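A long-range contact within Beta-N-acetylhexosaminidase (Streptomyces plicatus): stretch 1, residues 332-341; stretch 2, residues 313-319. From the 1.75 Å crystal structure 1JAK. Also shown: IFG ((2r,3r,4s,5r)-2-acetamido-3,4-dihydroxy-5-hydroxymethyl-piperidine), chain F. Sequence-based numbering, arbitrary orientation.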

# COMPACT_ATOMS: atom_id res chain seq x y z
N PHE A 332 -23.02 3.94 17.73
CA PHE A 332 -21.99 4.88 17.28
C PHE A 332 -21.80 4.83 15.77
O PHE A 332 -21.81 5.86 15.09
CB PHE A 332 -20.66 4.57 17.96
CG PHE A 332 -19.54 5.50 17.56
CD1 PHE A 332 -19.40 6.74 18.16
CD2 PHE A 332 -18.64 5.13 16.57
CE1 PHE A 332 -18.37 7.61 17.79
CE2 PHE A 332 -17.60 5.99 16.19
CZ PHE A 332 -17.47 7.23 16.80
N MET A 333 -21.63 3.62 15.24
CA MET A 333 -21.42 3.47 13.80
C MET A 333 -22.64 3.88 12.99
O MET A 333 -22.50 4.38 11.87
CB MET A 333 -21.02 2.03 13.48
CG MET A 333 -19.62 1.69 13.96
SD MET A 333 -18.40 2.86 13.30
CE MET A 333 -16.87 1.91 13.49
N LYS A 334 -23.83 3.69 13.54
CA LYS A 334 -25.05 4.08 12.84
C LYS A 334 -25.07 5.60 12.69
O LYS A 334 -25.50 6.14 11.66
CB LYS A 334 -26.28 3.62 13.64
CG LYS A 334 -27.62 4.04 13.03
CD LYS A 334 -27.94 3.25 11.77
CE LYS A 334 -29.31 3.61 11.22
NZ LYS A 334 -29.71 2.73 10.09
N ARG A 335 -24.58 6.28 13.72
CA ARG A 335 -24.54 7.74 13.74
C ARG A 335 -23.41 8.37 12.94
O ARG A 335 -23.59 9.41 12.30
CB ARG A 335 -24.45 8.23 15.19
CG ARG A 335 -25.64 7.82 16.05
CD ARG A 335 -25.33 7.98 17.53
NE ARG A 335 -26.46 7.58 18.37
CZ ARG A 335 -26.39 7.38 19.68
NH1 ARG A 335 -25.24 7.54 20.32
NH2 ARG A 335 -27.47 7.02 20.36
N VAL A 336 -22.23 7.75 12.96
CA VAL A 336 -21.08 8.32 12.26
C VAL A 336 -20.89 7.98 10.78
O VAL A 336 -20.35 8.79 10.03
CB VAL A 336 -19.77 7.99 13.01
CG1 VAL A 336 -19.81 8.58 14.41
CG2 VAL A 336 -19.55 6.49 13.06
N GLN A 337 -21.30 6.79 10.35
CA GLN A 337 -21.11 6.44 8.94
C GLN A 337 -21.66 7.49 7.99
O GLN A 337 -21.01 7.86 7.01
CB GLN A 337 -21.73 5.08 8.62
CG GLN A 337 -21.02 3.89 9.24
CD GLN A 337 -21.58 2.57 8.77
OE1 GLN A 337 -21.25 2.10 7.67
NE2 GLN A 337 -22.43 1.96 9.58
N PRO A 338 -22.88 8.00 8.25
CA PRO A 338 -23.47 9.01 7.37
C PRO A 338 -22.62 10.28 7.23
O PRO A 338 -22.72 10.98 6.22
CB PRO A 338 -24.82 9.30 8.03
CG PRO A 338 -25.17 7.98 8.65
CD PRO A 338 -23.86 7.57 9.28
N ILE A 339 -21.80 10.57 8.23
CA ILE A 339 -20.95 11.76 8.20
C ILE A 339 -19.95 11.70 7.04
O ILE A 339 -19.61 12.73 6.46
CB ILE A 339 -20.19 11.93 9.54
CG1 ILE A 339 -21.19 12.09 10.68
CG2 ILE A 339 -19.27 13.14 9.47
CD1 ILE A 339 -20.55 12.24 12.06
N VAL A 340 -19.49 10.50 6.72
CA VAL A 340 -18.54 10.32 5.63
C VAL A 340 -19.19 10.71 4.30
O VAL A 340 -18.61 11.44 3.50
CB VAL A 340 -18.05 8.85 5.55
CG1 VAL A 340 -17.04 8.69 4.42
CG2 VAL A 340 -17.41 8.46 6.88
N ALA A 341 -20.41 10.22 4.08
CA ALA A 341 -21.15 10.54 2.86
C ALA A 341 -21.50 12.02 2.82
O ALA A 341 -21.55 12.64 1.75
CB ALA A 341 -22.43 9.70 2.78
N1 IFG F . -4.40 -5.05 15.67
C2 IFG F . -4.65 -3.58 15.63
C3 IFG F . -3.45 -2.70 15.10
C4 IFG F . -2.06 -3.19 15.56
C5 IFG F . -1.94 -4.68 15.22
C6 IFG F . -0.60 -5.32 15.57
C7 IFG F . -5.96 -3.84 13.56
C8 IFG F . -7.13 -3.59 12.64
C9 IFG F . -3.03 -5.53 15.89
N2 IFG F . -5.86 -3.31 14.82
O7 IFG F . -5.08 -4.57 13.14
O3 IFG F . -3.64 -1.35 15.51
O4 IFG F . -1.97 -3.02 16.97
O6 IFG F . -0.37 -6.50 14.80
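Stretch 2 313-319: YLHIGGD

This is a small, mainly apolar packing contact, in which one face of a helix rests on a strand and the glycine-containing loop that follows it, with no hydrogen bond crossing between the two.

Residues 332-341 all belong to a helix that begins earlier and continues later in the chain. In stretch 2, Tyr 313, Leu 314 and His 315 are strand, and by Gly 318 the chain is loop. The two segments run in opposite senses: Met 333 has its CA nearest that of Gly 318 (CA to CA 8.3 Å), Gln 337 pairs with Ile 316 (CA to CA 8.2 Å), and Val 340 with Leu 314 (CA to CA 7.0 Å). The spacing on the helix is four and then three residues, the usual repeat of a single face, while the other side advances two residues at each step. Of these three pairs the backbones are closest at Val 340 and Leu 314.

Directions alternate from Tyr 313 to Ile 316: Leu 314 and Ile 316 point their CA-to-CB bonds toward the helix, whereas Tyr 313 and His 315 point away. Ile 316 is the centre of the contact, with the largest covered area of any residue here. Its chi1 is p and its chi2 t; CD1 lies 4.0 Å from SD of Met 333, 4.4 Å from CG2 of Val 336 and 4.2 Å from CG of Gln 337, while its other branch places CG2 3.8 Å from CG2 of Val 340. One branched side chain thus touches residues spread over about two turns of helix. Val 340, pointing toward the strand with chi1 t, uses both methyls: besides that contact, its CG1 sits 3.8 Å from CB of Leu 314.

At the other end the packing is of side chain on backbone. Met 333 sets off sideways, but its end bends nearer, and CE comes to 3.5 Å from CA of Gly 318. A CB on Gly 318 would fall 2.8 Å from CE of Met 333, a clash; the backbone angles of 106/3 would also jam it against the carbonyl oxygen of the preceding residue. Glycine is therefore called for twice, by local conformation and by the neighbour. Gly 317 is a different case: its positive phi favours glycine, but an added CB would meet nothing on the helix.

Some polar groups bond within their own stretch, others elsewhere in the structure. The backbone N of Gly 317 donates to ND1 of His 315 at 3.1 Å, tying the turn to the ring of His 315, whose CA-to-CB bond points away from the helix. In the helix, Pro 338 coincides with a kink, since the N atoms of Pro 338 and Ile 339 lack the usual bond four residues back; proline has no N-H to give, and Ile 339 N bonds Val 336 O instead, at 2.9 Å. NE2 of Gln 337 makes a weak hydrogen bond to O of Met 333 at 3.3 Å.

At the end of the stretch, Asp 319 turns its CA-to-CB bond away from the helix and accepts a hydrogen bond at OD2 from N2 of IFG, 2.7 Å away.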

# COMPACT_ATOMS: atom_id res chain seq x y z
N TYR A 313 -12.19 7.46 -0.90
CA TYR A 313 -12.43 6.81 0.39
C TYR A 313 -11.96 7.49 1.66
O TYR A 313 -11.01 8.27 1.66
CB TYR A 313 -11.81 5.41 0.33
CG TYR A 313 -12.08 4.70 -0.97
CD1 TYR A 313 -13.30 4.06 -1.19
CD2 TYR A 313 -11.14 4.71 -2.00
CE1 TYR A 313 -13.58 3.45 -2.41
CE2 TYR A 313 -11.41 4.10 -3.23
CZ TYR A 313 -12.64 3.48 -3.42
OH TYR A 313 -12.92 2.89 -4.64
N LEU A 314 -12.64 7.16 2.76
CA LEU A 314 -12.30 7.68 4.08
C LEU A 314 -12.50 6.50 5.03
O LEU A 314 -13.61 5.99 5.16
CB LEU A 314 -13.21 8.85 4.45
CG LEU A 314 -12.81 9.73 5.64
CD1 LEU A 314 -12.91 8.95 6.94
CD2 LEU A 314 -11.40 10.24 5.42
N HIS A 315 -11.42 6.08 5.67
CA HIS A 315 -11.42 4.94 6.59
C HIS A 315 -11.71 5.41 8.02
O HIS A 315 -11.01 6.28 8.54
CB HIS A 315 -10.03 4.28 6.53
CG HIS A 315 -10.01 2.81 6.86
ND1 HIS A 315 -10.52 2.30 8.03
CD2 HIS A 315 -9.47 1.76 6.19
CE1 HIS A 315 -10.29 0.99 8.07
NE2 HIS A 315 -9.66 0.65 6.97
N ILE A 316 -12.75 4.85 8.65
CA ILE A 316 -13.08 5.24 10.02
C ILE A 316 -12.69 4.18 11.05
O ILE A 316 -13.05 4.27 12.22
CB ILE A 316 -14.59 5.59 10.18
CG1 ILE A 316 -15.46 4.38 9.83
CG2 ILE A 316 -14.94 6.79 9.31
CD1 ILE A 316 -16.94 4.62 10.05
N GLY A 317 -11.93 3.17 10.61
CA GLY A 317 -11.49 2.13 11.51
C GLY A 317 -12.59 1.25 12.07
O GLY A 317 -13.32 0.61 11.31
N GLY A 318 -12.71 1.21 13.40
CA GLY A 318 -13.75 0.40 14.02
C GLY A 318 -13.24 -0.88 14.67
O GLY A 318 -14.02 -1.67 15.21
N ASP A 319 -11.93 -1.07 14.64
CA ASP A 319 -11.30 -2.25 15.20
C ASP A 319 -11.04 -2.15 16.70
O ASP A 319 -10.83 -1.07 17.24
CB ASP A 319 -9.96 -2.50 14.53
CG ASP A 319 -8.99 -1.35 14.77
OD1 ASP A 319 -9.33 -0.21 14.40
OD2 ASP A 319 -7.89 -1.58 15.34